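Local coordinates for protein rhamnogalacturonan endolyase YesW (Bacillus subtilis, PDB 2ZUX) that cleaves the rhamnogalacturonan backbone of pectin internally by an eliminative mechanism and needs calcium or manganese for activity, at residues R415-D420 with N559-T564; R279-M284 with S305-L310; T53-D58 with L508-E513; D97-G102 with D150-A155. All blocks are in the same frame, centred on the assembly; numbering follows the deposited sequence.

Contact 1 (R415-D420 with N559-T564). With CA (calcium ion), chain I; CA (calcium ion), chain D.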
# COMPACT_ATOMS: atom_id res chain seq x y z
N ARG A 415 -9.55 11.04 -11.06
CA ARG A 415 -8.38 11.15 -10.21
C ARG A 415 -8.61 12.23 -9.16
O ARG A 415 -9.26 13.24 -9.42
CB ARG A 415 -7.14 11.53 -11.03
CG ARG A 415 -6.76 10.55 -12.13
CD ARG A 415 -6.28 9.22 -11.56
NE ARG A 415 -5.64 8.44 -12.61
CZ ARG A 415 -4.34 8.46 -12.87
NH1 ARG A 415 -3.51 9.20 -12.15
NH2 ARG A 415 -3.87 7.73 -13.87
N GLY A 416 -8.04 12.01 -7.98
CA GLY A 416 -8.00 13.03 -6.94
C GLY A 416 -6.84 12.76 -6.02
O GLY A 416 -6.49 11.60 -5.81
N MET A 417 -6.24 13.83 -5.50
CA MET A 417 -5.09 13.72 -4.61
C MET A 417 -5.28 14.51 -3.33
O MET A 417 -6.04 15.48 -3.30
CB MET A 417 -3.82 14.19 -5.32
CG MET A 417 -2.91 13.06 -5.76
SD MET A 417 -2.13 12.19 -4.39
CE MET A 417 -1.06 13.48 -3.74
N ALA A 418 -4.59 14.09 -2.28
CA ALA A 418 -4.55 14.81 -1.03
C ALA A 418 -3.11 14.82 -0.55
O ALA A 418 -2.48 13.76 -0.44
CB ALA A 418 -5.44 14.14 -0.00
N ALA A 419 -2.59 16.02 -0.27
CA ALA A 419 -1.22 16.20 0.23
C ALA A 419 -1.02 17.64 0.68
O ALA A 419 -1.57 18.56 0.07
CB ALA A 419 -0.20 15.86 -0.85
N ASP A 420 -0.23 17.82 1.73
CA ASP A 420 0.16 19.16 2.14
C ASP A 420 1.23 19.65 1.18
O ASP A 420 2.41 19.27 1.30
CB ASP A 420 0.69 19.18 3.57
CG ASP A 420 0.93 20.60 4.07
OD1 ASP A 420 0.59 21.55 3.34
OD2 ASP A 420 1.44 20.76 5.20
N ASN A 559 -4.16 1.09 -7.29
CA ASN A 559 -3.25 1.43 -6.20
C ASN A 559 -3.38 2.89 -5.80
O ASN A 559 -3.30 3.77 -6.67
CB ASN A 559 -1.78 1.25 -6.62
CG ASN A 559 -1.47 -0.12 -7.23
OD1 ASN A 559 -2.31 -0.76 -7.87
ND2 ASN A 559 -0.22 -0.53 -7.10
N GLN A 560 -3.54 3.14 -4.50
CA GLN A 560 -3.59 4.49 -3.94
C GLN A 560 -2.42 4.70 -2.99
O GLN A 560 -1.92 3.74 -2.41
CB GLN A 560 -4.90 4.71 -3.17
CG GLN A 560 -6.14 4.62 -4.03
CD GLN A 560 -6.19 5.69 -5.09
OE1 GLN A 560 -6.26 6.88 -4.79
NE2 GLN A 560 -6.16 5.27 -6.35
N PRO A 561 -1.97 5.96 -2.84
CA PRO A 561 -0.85 6.26 -1.96
C PRO A 561 -1.22 6.14 -0.48
O PRO A 561 -2.39 6.27 -0.12
CB PRO A 561 -0.51 7.71 -2.30
CG PRO A 561 -1.81 8.31 -2.76
CD PRO A 561 -2.48 7.19 -3.51
N PRO A 562 -0.23 5.88 0.37
CA PRO A 562 -0.49 5.73 1.80
C PRO A 562 -0.55 7.06 2.54
O PRO A 562 0.00 8.07 2.09
CB PRO A 562 0.70 4.90 2.28
CG PRO A 562 1.83 5.34 1.37
CD PRO A 562 1.19 5.65 0.04
N HIS A 563 -1.24 7.04 3.68
CA HIS A 563 -1.38 8.19 4.56
C HIS A 563 -1.07 7.82 6.00
O HIS A 563 -1.15 6.66 6.39
CB HIS A 563 -2.81 8.73 4.47
CG HIS A 563 -3.05 9.53 3.24
ND1 HIS A 563 -3.64 9.03 2.10
CD2 HIS A 563 -2.74 10.82 2.97
CE1 HIS A 563 -3.68 9.98 1.18
NE2 HIS A 563 -3.14 11.07 1.68
N THR A 564 -0.70 8.82 6.79
CA THR A 564 -0.47 8.63 8.22
C THR A 564 -1.75 8.88 9.03
O THR A 564 -2.66 9.58 8.58
CB THR A 564 0.67 9.54 8.72
OG1 THR A 564 0.43 10.87 8.26
CG2 THR A 564 2.01 9.07 8.18
CA CA I . -1.18 23.02 3.49
CA CA D . -3.16 -2.96 -8.36
O HOH W 1 0.06 23.17 5.53
O HOH W 2 -3.25 -2.95 -10.67
O HOH W 3 -4.22 -5.09 -8.47
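H563 takes a first torsion of -78°, with CG beside its own backbone N, and this carries the imidazole up to A418; the chain of M417 starts from an unusually skewed chi1 of -105° and then bends, which lowers its sulfur onto P561. Two segments far apart in sequence meet this way inside the beta-propeller of this family 11 lyase. Strand 416-419 is an edge strand of an antiparallel blade, while 559-564 is an irregular segment that follows helix 547-553 and runs through the interior. All four touching residues are buried. Their polar link is a weak hydrogen bond from H563 NE2 to A418 O, long at 3.5 Å yet nearly straight, with an N-H...O angle of 165°, and the oxygen sits at the ring edge in the ring plane. The apolar link is M417 SD against the P561 ring carbon CG at 4.2 Å. H367, on strand 366-369 of another blade, touches M417, A418 and P561 and so joins both halves of the contact.

The outer ends of the segments are tied to metals. D420 OD1 binds one calcium at 2.3 Å, together with E429 and the carbonyl oxygens of D422, Y425 and G427. R415, at the opposite end of that segment, belongs to the substrate-binding site. Across the contact, N559 serves a second calcium that it shares with D116 and the carbonyl oxygens of N555 and A557; its amide oxygen OD1 lies 2.4 Å from the ion, and two waters add to the shell.

Contact 2 (R279-M284 with S305-L310)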
# COMPACT_ATOMS: atom_id res chain seq x y z
N ARG A 279 -4.96 -6.72 17.43
CA ARG A 279 -4.34 -7.65 16.50
C ARG A 279 -4.99 -7.57 15.12
O ARG A 279 -6.15 -7.18 15.02
CB ARG A 279 -4.43 -9.08 17.04
CG ARG A 279 -3.55 -9.30 18.26
CD ARG A 279 -3.86 -10.64 18.90
NE ARG A 279 -3.32 -11.76 18.12
CZ ARG A 279 -3.38 -13.04 18.50
NH1 ARG A 279 -3.96 -13.38 19.64
NH2 ARG A 279 -2.86 -13.98 17.72
N PRO A 280 -4.23 -7.92 14.07
CA PRO A 280 -4.76 -7.80 12.70
C PRO A 280 -5.81 -8.85 12.36
O PRO A 280 -5.74 -9.99 12.84
CB PRO A 280 -3.52 -8.01 11.83
CG PRO A 280 -2.62 -8.88 12.67
CD PRO A 280 -2.83 -8.37 14.07
N SER A 281 -6.75 -8.44 11.51
CA SER A 281 -7.69 -9.33 10.84
C SER A 281 -7.59 -9.10 9.34
O SER A 281 -7.06 -8.08 8.89
CB SER A 281 -9.13 -9.04 11.28
OG SER A 281 -9.30 -9.22 12.68
N LEU A 282 -8.10 -10.06 8.58
CA LEU A 282 -8.05 -10.03 7.13
C LEU A 282 -9.44 -9.71 6.58
O LEU A 282 -10.41 -10.34 6.98
CB LEU A 282 -7.62 -11.42 6.63
CG LEU A 282 -7.62 -11.68 5.13
CD1 LEU A 282 -6.50 -10.86 4.49
CD2 LEU A 282 -7.44 -13.17 4.87
N ILE A 283 -9.52 -8.75 5.66
CA ILE A 283 -10.78 -8.38 5.02
C ILE A 283 -10.74 -8.79 3.55
O ILE A 283 -9.79 -8.45 2.85
CB ILE A 283 -11.01 -6.85 5.08
CG1 ILE A 283 -10.78 -6.32 6.51
CG2 ILE A 283 -12.40 -6.49 4.51
CD1 ILE A 283 -11.73 -6.88 7.56
N MET A 284 -11.75 -9.53 3.10
CA MET A 284 -11.93 -9.84 1.68
C MET A 284 -13.27 -9.26 1.27
O MET A 284 -14.29 -9.48 1.95
CB MET A 284 -11.94 -11.35 1.43
CG MET A 284 -10.61 -12.03 1.63
SD MET A 284 -9.45 -11.68 0.25
CE MET A 284 -7.98 -11.47 1.23
N SER A 305 -10.53 -18.36 10.78
CA SER A 305 -11.90 -18.25 11.27
C SER A 305 -12.60 -17.04 10.66
O SER A 305 -11.98 -16.00 10.44
CB SER A 305 -11.92 -18.15 12.79
OG SER A 305 -11.17 -17.04 13.26
N LYS A 306 -13.89 -17.20 10.36
CA LYS A 306 -14.70 -16.10 9.84
C LYS A 306 -15.32 -15.32 11.00
O LYS A 306 -15.87 -15.91 11.93
CB LYS A 306 -15.77 -16.63 8.90
CG LYS A 306 -16.64 -15.54 8.29
CD LYS A 306 -17.58 -16.09 7.23
CE LYS A 306 -18.74 -16.85 7.85
NZ LYS A 306 -19.80 -17.12 6.84
N LEU A 307 -15.23 -13.99 10.95
CA LEU A 307 -15.67 -13.13 12.04
C LEU A 307 -17.04 -12.50 11.79
O LEU A 307 -17.88 -12.45 12.68
CB LEU A 307 -14.66 -12.01 12.29
CG LEU A 307 -13.21 -12.42 12.54
CD1 LEU A 307 -12.37 -11.18 12.70
CD2 LEU A 307 -13.07 -13.33 13.77
N TRP A 308 -17.24 -11.99 10.57
CA TRP A 308 -18.51 -11.38 10.19
C TRP A 308 -18.63 -11.22 8.70
O TRP A 308 -17.65 -11.37 7.97
CB TRP A 308 -18.72 -10.02 10.90
CG TRP A 308 -17.63 -8.97 10.82
CD1 TRP A 308 -16.86 -8.53 11.87
CD2 TRP A 308 -17.25 -8.15 9.69
NE1 TRP A 308 -16.03 -7.52 11.47
CE2 TRP A 308 -16.24 -7.27 10.14
CE3 TRP A 308 -17.66 -8.08 8.35
CZ2 TRP A 308 -15.62 -6.33 9.30
CZ3 TRP A 308 -17.03 -7.14 7.51
CH2 TRP A 308 -16.03 -6.29 7.99
N THR A 309 -19.86 -10.93 8.26
CA THR A 309 -20.20 -10.66 6.87
C THR A 309 -21.09 -9.42 6.82
O THR A 309 -22.01 -9.29 7.62
CB THR A 309 -20.99 -11.84 6.27
OG1 THR A 309 -20.18 -13.02 6.32
CG2 THR A 309 -21.39 -11.58 4.82
N LEU A 310 -20.79 -8.50 5.90
CA LEU A 310 -21.74 -7.46 5.51
C LEU A 310 -22.18 -7.77 4.09
O LEU A 310 -21.35 -7.94 3.20
CB LEU A 310 -21.12 -6.06 5.58
CG LEU A 310 -22.09 -4.94 5.20
CD1 LEU A 310 -23.32 -4.90 6.11
CD2 LEU A 310 -21.39 -3.61 5.24
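S281 and I283 direct their side-chain ends at L307 and W308, so two small, separate encounters link strand 281-286 to strand 303-311. In the first, both CB atoms point at the partner segment. L307 brings one methyl of its fork, CD1, to 3.6 Å from S281 OG and a little farther from the serine CB. The S281 hydroxyl is not left facing hydrocarbon alone, because it is hydrogen-bonded to N298 OD1 on the intervening strand 293-300, and L307 packs on N298 as well.

The second encounter is more slanting. Neither I283 nor W308 aims its CB at the other segment, but their ends converge: I283 CD1 approaches W308 CZ2, on the six-membered ring of the indole, at 4.3 Å. The methyl comes in obliquely to that ring. With CG lodged between the backbone N and the carbonyl carbon (chi1 52°), the indole is turned towards strands 281-286 and 293-300, where it also touches A296. Its NE1 is hydrogen-bonded to the carbonyl oxygen of H350, a residue that itself binds calcium, which helps to fix the rotation of the ring.

Successive residues of a regular strand would alternate between faces. Here the backbone at L307 leaves the extended conformation, with psi -45°, which probably lets the ends of both L307 and W308 reach strand 281-286, whereas S281 and I283 follow the ordinary two-residue spacing. Such packing between second and fourth strands, across the third, belongs to the four-stranded antiparallel blade of a beta-propeller.

Contact 3 (T53-D58 with L508-E513). With CA (calcium ion), chain E.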
# COMPACT_ATOMS: atom_id res chain seq x y z
N THR A 53 18.61 13.79 14.86
CA THR A 53 18.02 13.42 13.58
C THR A 53 18.61 12.12 13.04
O THR A 53 19.80 11.82 13.26
CB THR A 53 18.15 14.55 12.54
OG1 THR A 53 17.26 14.28 11.45
CG2 THR A 53 19.58 14.66 12.02
N THR A 54 17.79 11.35 12.33
CA THR A 54 18.21 10.03 11.87
C THR A 54 18.75 10.01 10.44
O THR A 54 18.54 9.06 9.68
CB THR A 54 17.15 8.92 12.13
OG1 THR A 54 16.00 9.10 11.30
CG2 THR A 54 16.72 8.90 13.58
N ASN A 55 19.45 11.08 10.07
CA ASN A 55 20.29 11.08 8.88
C ASN A 55 21.60 11.81 9.15
O ASN A 55 21.67 12.68 10.03
CB ASN A 55 19.55 11.57 7.61
CG ASN A 55 19.14 13.03 7.67
OD1 ASN A 55 19.14 13.68 8.72
ND2 ASN A 55 18.74 13.55 6.52
N TYR A 56 22.63 11.44 8.41
CA TYR A 56 23.98 11.94 8.66
C TYR A 56 24.76 11.87 7.36
O TYR A 56 24.67 10.89 6.63
CB TYR A 56 24.65 11.06 9.72
CG TYR A 56 25.96 11.61 10.24
CD1 TYR A 56 26.00 12.48 11.32
CD2 TYR A 56 27.16 11.25 9.63
CE1 TYR A 56 27.20 12.99 11.79
CE2 TYR A 56 28.37 11.75 10.10
CZ TYR A 56 28.38 12.62 11.17
OH TYR A 56 29.58 13.12 11.64
N VAL A 57 25.53 12.92 7.07
CA VAL A 57 26.39 12.90 5.89
C VAL A 57 27.85 12.76 6.33
O VAL A 57 28.39 13.62 7.03
CB VAL A 57 26.18 14.16 4.99
CG1 VAL A 57 27.14 14.15 3.81
CG2 VAL A 57 24.74 14.22 4.49
N ASP A 58 28.46 11.64 5.94
CA ASP A 58 29.87 11.38 6.22
C ASP A 58 30.72 11.79 5.02
O ASP A 58 30.79 11.07 4.01
CB ASP A 58 30.10 9.90 6.57
CG ASP A 58 31.56 9.56 6.86
OD1 ASP A 58 32.39 10.48 7.10
OD2 ASP A 58 31.89 8.36 6.85
N LEU A 508 13.15 1.46 4.48
CA LEU A 508 14.48 1.51 5.10
C LEU A 508 14.85 2.96 5.37
O LEU A 508 14.17 3.87 4.91
CB LEU A 508 15.54 0.82 4.24
CG LEU A 508 15.64 1.14 2.76
CD1 LEU A 508 16.43 2.41 2.51
CD2 LEU A 508 16.29 -0.05 2.02
N GLY A 509 15.90 3.18 6.14
CA GLY A 509 16.37 4.54 6.41
C GLY A 509 15.40 5.32 7.27
O GLY A 509 14.59 4.74 8.00
N ASP A 510 15.48 6.65 7.16
CA ASP A 510 14.63 7.54 7.94
C ASP A 510 13.23 7.66 7.36
O ASP A 510 12.86 6.91 6.45
CB ASP A 510 15.30 8.91 8.17
CG ASP A 510 15.37 9.78 6.91
OD1 ASP A 510 14.67 9.51 5.90
OD2 ASP A 510 16.11 10.79 6.96
N TRP A 511 12.45 8.60 7.88
CA TRP A 511 11.02 8.66 7.63
C TRP A 511 10.59 8.90 6.18
O TRP A 511 9.43 8.67 5.85
CB TRP A 511 10.37 9.70 8.54
CG TRP A 511 10.82 11.10 8.29
CD1 TRP A 511 11.94 11.71 8.79
CD2 TRP A 511 10.16 12.09 7.49
NE1 TRP A 511 12.01 13.01 8.35
CE2 TRP A 511 10.94 13.27 7.54
CE3 TRP A 511 8.98 12.10 6.72
CZ2 TRP A 511 10.58 14.44 6.86
CZ3 TRP A 511 8.63 13.27 6.05
CH2 TRP A 511 9.43 14.42 6.12
N ARG A 512 11.50 9.36 5.32
CA ARG A 512 11.10 9.55 3.93
C ARG A 512 10.77 8.21 3.28
O ARG A 512 11.25 7.16 3.71
CB ARG A 512 12.15 10.32 3.14
CG ARG A 512 12.03 11.85 3.26
CD ARG A 512 12.55 12.40 4.59
NE ARG A 512 13.96 12.09 4.84
CZ ARG A 512 14.99 12.76 4.31
NH1 ARG A 512 16.23 12.40 4.61
NH2 ARG A 512 14.78 13.77 3.47
N GLU A 513 9.93 8.25 2.25
CA GLU A 513 9.48 7.04 1.60
C GLU A 513 10.41 6.60 0.48
O GLU A 513 10.88 7.43 -0.30
CB GLU A 513 8.07 7.26 1.06
CG GLU A 513 7.08 7.65 2.14
CD GLU A 513 5.70 7.90 1.59
OE1 GLU A 513 5.42 9.06 1.22
OE2 GLU A 513 4.91 6.92 1.51
CA CA E . 12.85 5.68 4.45
O HOH W 4 15.97 11.95 9.75
O HOH W 5 13.29 9.77 10.95
O HOH W 6 14.56 7.41 4.20
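T54 and N55 both pack on D510: T54 OG1 lies 3.2 Å from D510 CB, and N55 CB lies 3.6 Å from D510 OD2. Here the N-terminal beta-sheet domain meets the propeller.

Water supplies the clear hydrogen bonds between the segments. One molecule accepts from T53 OG1 and donates to both T54 OG1 and D510 OD2, the last at 3.0 Å. A second donates to T54 OG1, whose own partner is W25 O, and accepts weakly from W511 N.

The ionic part lies within 508-513. R512 grips D510 side-on, NE to OD1 and NH1 to OD2, both at 2.9 Å, while R512 N also reaches OD1 to close an Asx turn. The guanidinium also has a polar partner at I532, and the bent chain lays CD over one face of W511.

A calcium is bound by the carbonyl oxygens of L508, D510 and R512 with D506 and E514, and its water donates to D510 OD1. An alanine at D510 would probably leave the guanidinium freer to turn and cost the bridging water one of its three partners. The chemistry implies a water-mediated domain boundary whose propeller loop is probably stiffened by calcium and the salt bridge.

Contact 4 (D97-G102 with D150-A155). With RAM (alpha-L-rhamnopyranose), chain O.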
# COMPACT_ATOMS: atom_id res chain seq x y z
N ASP A 97 13.87 -13.18 -11.04
CA ASP A 97 13.80 -14.37 -11.89
C ASP A 97 12.59 -14.18 -12.79
O ASP A 97 11.46 -14.53 -12.44
CB ASP A 97 13.68 -15.64 -11.05
CG ASP A 97 13.48 -16.89 -11.90
OD1 ASP A 97 13.92 -16.90 -13.07
OD2 ASP A 97 12.89 -17.86 -11.39
N LYS A 98 12.81 -13.58 -13.95
CA LYS A 98 11.72 -13.24 -14.85
C LYS A 98 11.11 -14.52 -15.41
O LYS A 98 11.81 -15.34 -16.00
CB LYS A 98 12.20 -12.31 -15.96
CG LYS A 98 11.10 -11.74 -16.83
CD LYS A 98 11.67 -10.73 -17.81
CE LYS A 98 10.61 -10.20 -18.75
NZ LYS A 98 11.22 -9.31 -19.77
N PRO A 99 9.79 -14.70 -15.22
CA PRO A 99 9.13 -15.91 -15.71
C PRO A 99 9.08 -15.92 -17.22
O PRO A 99 8.93 -14.87 -17.84
CB PRO A 99 7.70 -15.81 -15.17
CG PRO A 99 7.70 -14.65 -14.21
CD PRO A 99 8.85 -13.79 -14.54
N ALA A 100 9.23 -17.11 -17.80
CA ALA A 100 9.12 -17.30 -19.23
C ALA A 100 7.69 -17.02 -19.69
O ALA A 100 6.73 -17.28 -18.96
CB ALA A 100 9.52 -18.72 -19.61
N GLY A 101 7.57 -16.52 -20.92
CA GLY A 101 6.27 -16.30 -21.54
C GLY A 101 5.57 -17.60 -21.87
O GLY A 101 6.12 -18.68 -21.71
N GLY A 102 4.33 -17.48 -22.32
CA GLY A 102 3.53 -18.64 -22.65
C GLY A 102 2.54 -18.36 -23.76
O GLY A 102 2.60 -17.31 -24.41
N ASP A 150 -1.08 -17.11 -16.54
CA ASP A 150 -1.05 -17.33 -15.10
C ASP A 150 -0.54 -16.10 -14.36
O ASP A 150 0.36 -15.41 -14.83
CB ASP A 150 -0.11 -18.49 -14.76
CG ASP A 150 -0.67 -19.86 -15.13
OD1 ASP A 150 -1.90 -20.01 -15.30
OD2 ASP A 150 0.16 -20.80 -15.21
N VAL A 151 -1.12 -15.87 -13.18
CA VAL A 151 -0.61 -14.86 -12.25
C VAL A 151 0.40 -15.54 -11.34
O VAL A 151 0.13 -16.59 -10.76
CB VAL A 151 -1.76 -14.26 -11.42
CG1 VAL A 151 -1.24 -13.18 -10.45
CG2 VAL A 151 -2.82 -13.69 -12.34
N LEU A 152 1.59 -14.95 -11.24
CA LEU A 152 2.66 -15.48 -10.41
C LEU A 152 2.97 -14.49 -9.31
O LEU A 152 2.99 -13.29 -9.56
CB LEU A 152 3.91 -15.74 -11.26
CG LEU A 152 3.65 -16.50 -12.57
CD1 LEU A 152 4.86 -16.47 -13.46
CD2 LEU A 152 3.25 -17.93 -12.29
N ILE A 153 3.22 -15.01 -8.11
CA ILE A 153 3.59 -14.20 -6.95
C ILE A 153 4.90 -14.74 -6.43
O ILE A 153 5.00 -15.94 -6.12
CB ILE A 153 2.55 -14.30 -5.80
CG1 ILE A 153 1.10 -14.09 -6.28
CG2 ILE A 153 2.95 -13.40 -4.62
CD1 ILE A 153 0.81 -12.70 -6.78
N ASP A 154 5.91 -13.87 -6.32
CA ASP A 154 7.23 -14.26 -5.82
C ASP A 154 7.54 -13.56 -4.51
O ASP A 154 7.03 -12.48 -4.24
CB ASP A 154 8.33 -13.84 -6.79
CG ASP A 154 8.35 -14.63 -8.08
OD1 ASP A 154 7.54 -15.54 -8.30
OD2 ASP A 154 9.23 -14.31 -8.91
N ALA A 155 8.45 -14.15 -3.73
CA ALA A 155 9.06 -13.46 -2.60
C ALA A 155 10.56 -13.33 -2.83
O ALA A 155 11.22 -14.32 -3.16
CB ALA A 155 8.80 -14.19 -1.30
C1 RAM O . -1.41 -22.48 -17.42
C2 RAM O . -1.53 -23.85 -18.09
C3 RAM O . -2.72 -23.86 -19.06
C4 RAM O . -2.67 -22.67 -20.01
C5 RAM O . -2.54 -21.36 -19.23
C6 RAM O . -2.41 -20.14 -20.14
O1 RAM O . -2.47 -22.30 -16.51
O2 RAM O . -0.33 -24.12 -18.79
O3 RAM O . -2.72 -25.06 -19.80
O4 RAM O . -3.81 -22.67 -20.84
O5 RAM O . -1.40 -21.43 -18.39
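L152 reaches across to P99, and its side chain can be followed outward from a CB that already faces the proline. With CG beside the backbone N (chi1 -48°), the branch is lifted off strand 152-156, and CD1 becomes the touching atom. This methyl meets two carbons of the proline ring, CB at 3.4 Å and CG at 3.5 Å, both tighter than ordinary carbon contacts. The two side chains slide past one another in opposite directions, with the methyl against the CB-CG edge of the proline. Y112 touches L152 and P99 alike, and W134 and R165 add to the setting of the proline.

Farther along the strand, D154 faces the backbone of D97 without bonding to it. R165 links the two, its NE in a salt bridge with D154 OD1 and its NH2 bonded to D97 O. The two carboxylates stay 5.7 Å apart between D97 OD2 and D154 OD2, and K162 pairs with the former.

At the other end, D150 OD1 accepts a hydrogen bond of 2.7 Å from O1 of a bound rhamnose, while N167 ND2 holds OD2. An alanine in place of D150 would probably leave the sugar O1 without its acceptor and N167 ND2 without this one. R218 also bonds this rhamnose, and T103, P105, Y110 and K170 complete a sugar pocket at the end of a propeller blade, consistent with an accessory carbohydrate-binding region.

Contacts 1, 3 and 4 are largely buried, whereas contact 2 has one exposed residue and joins the second and the outermost fourth strand of a single blade. Contact 1 is the most central of the four and joins a blade strand to an irregular segment; contact 3 links two domains. Contacts 1 and 3 touch each other, P562 CG lying 3.5 Å from E513 OE2, and R464 bonds to both. Contacts 2 and 4 stand apart from these and from each other. Their chemistry differs accordingly: weak and apolar contact between calcium-bound ends in contact 1, hydrocarbon against a serine and an indole in contact 2, water and a calcium loop in contact 3, and a tight proline-leucine pair near a sugar-binding aspartate in contact 4.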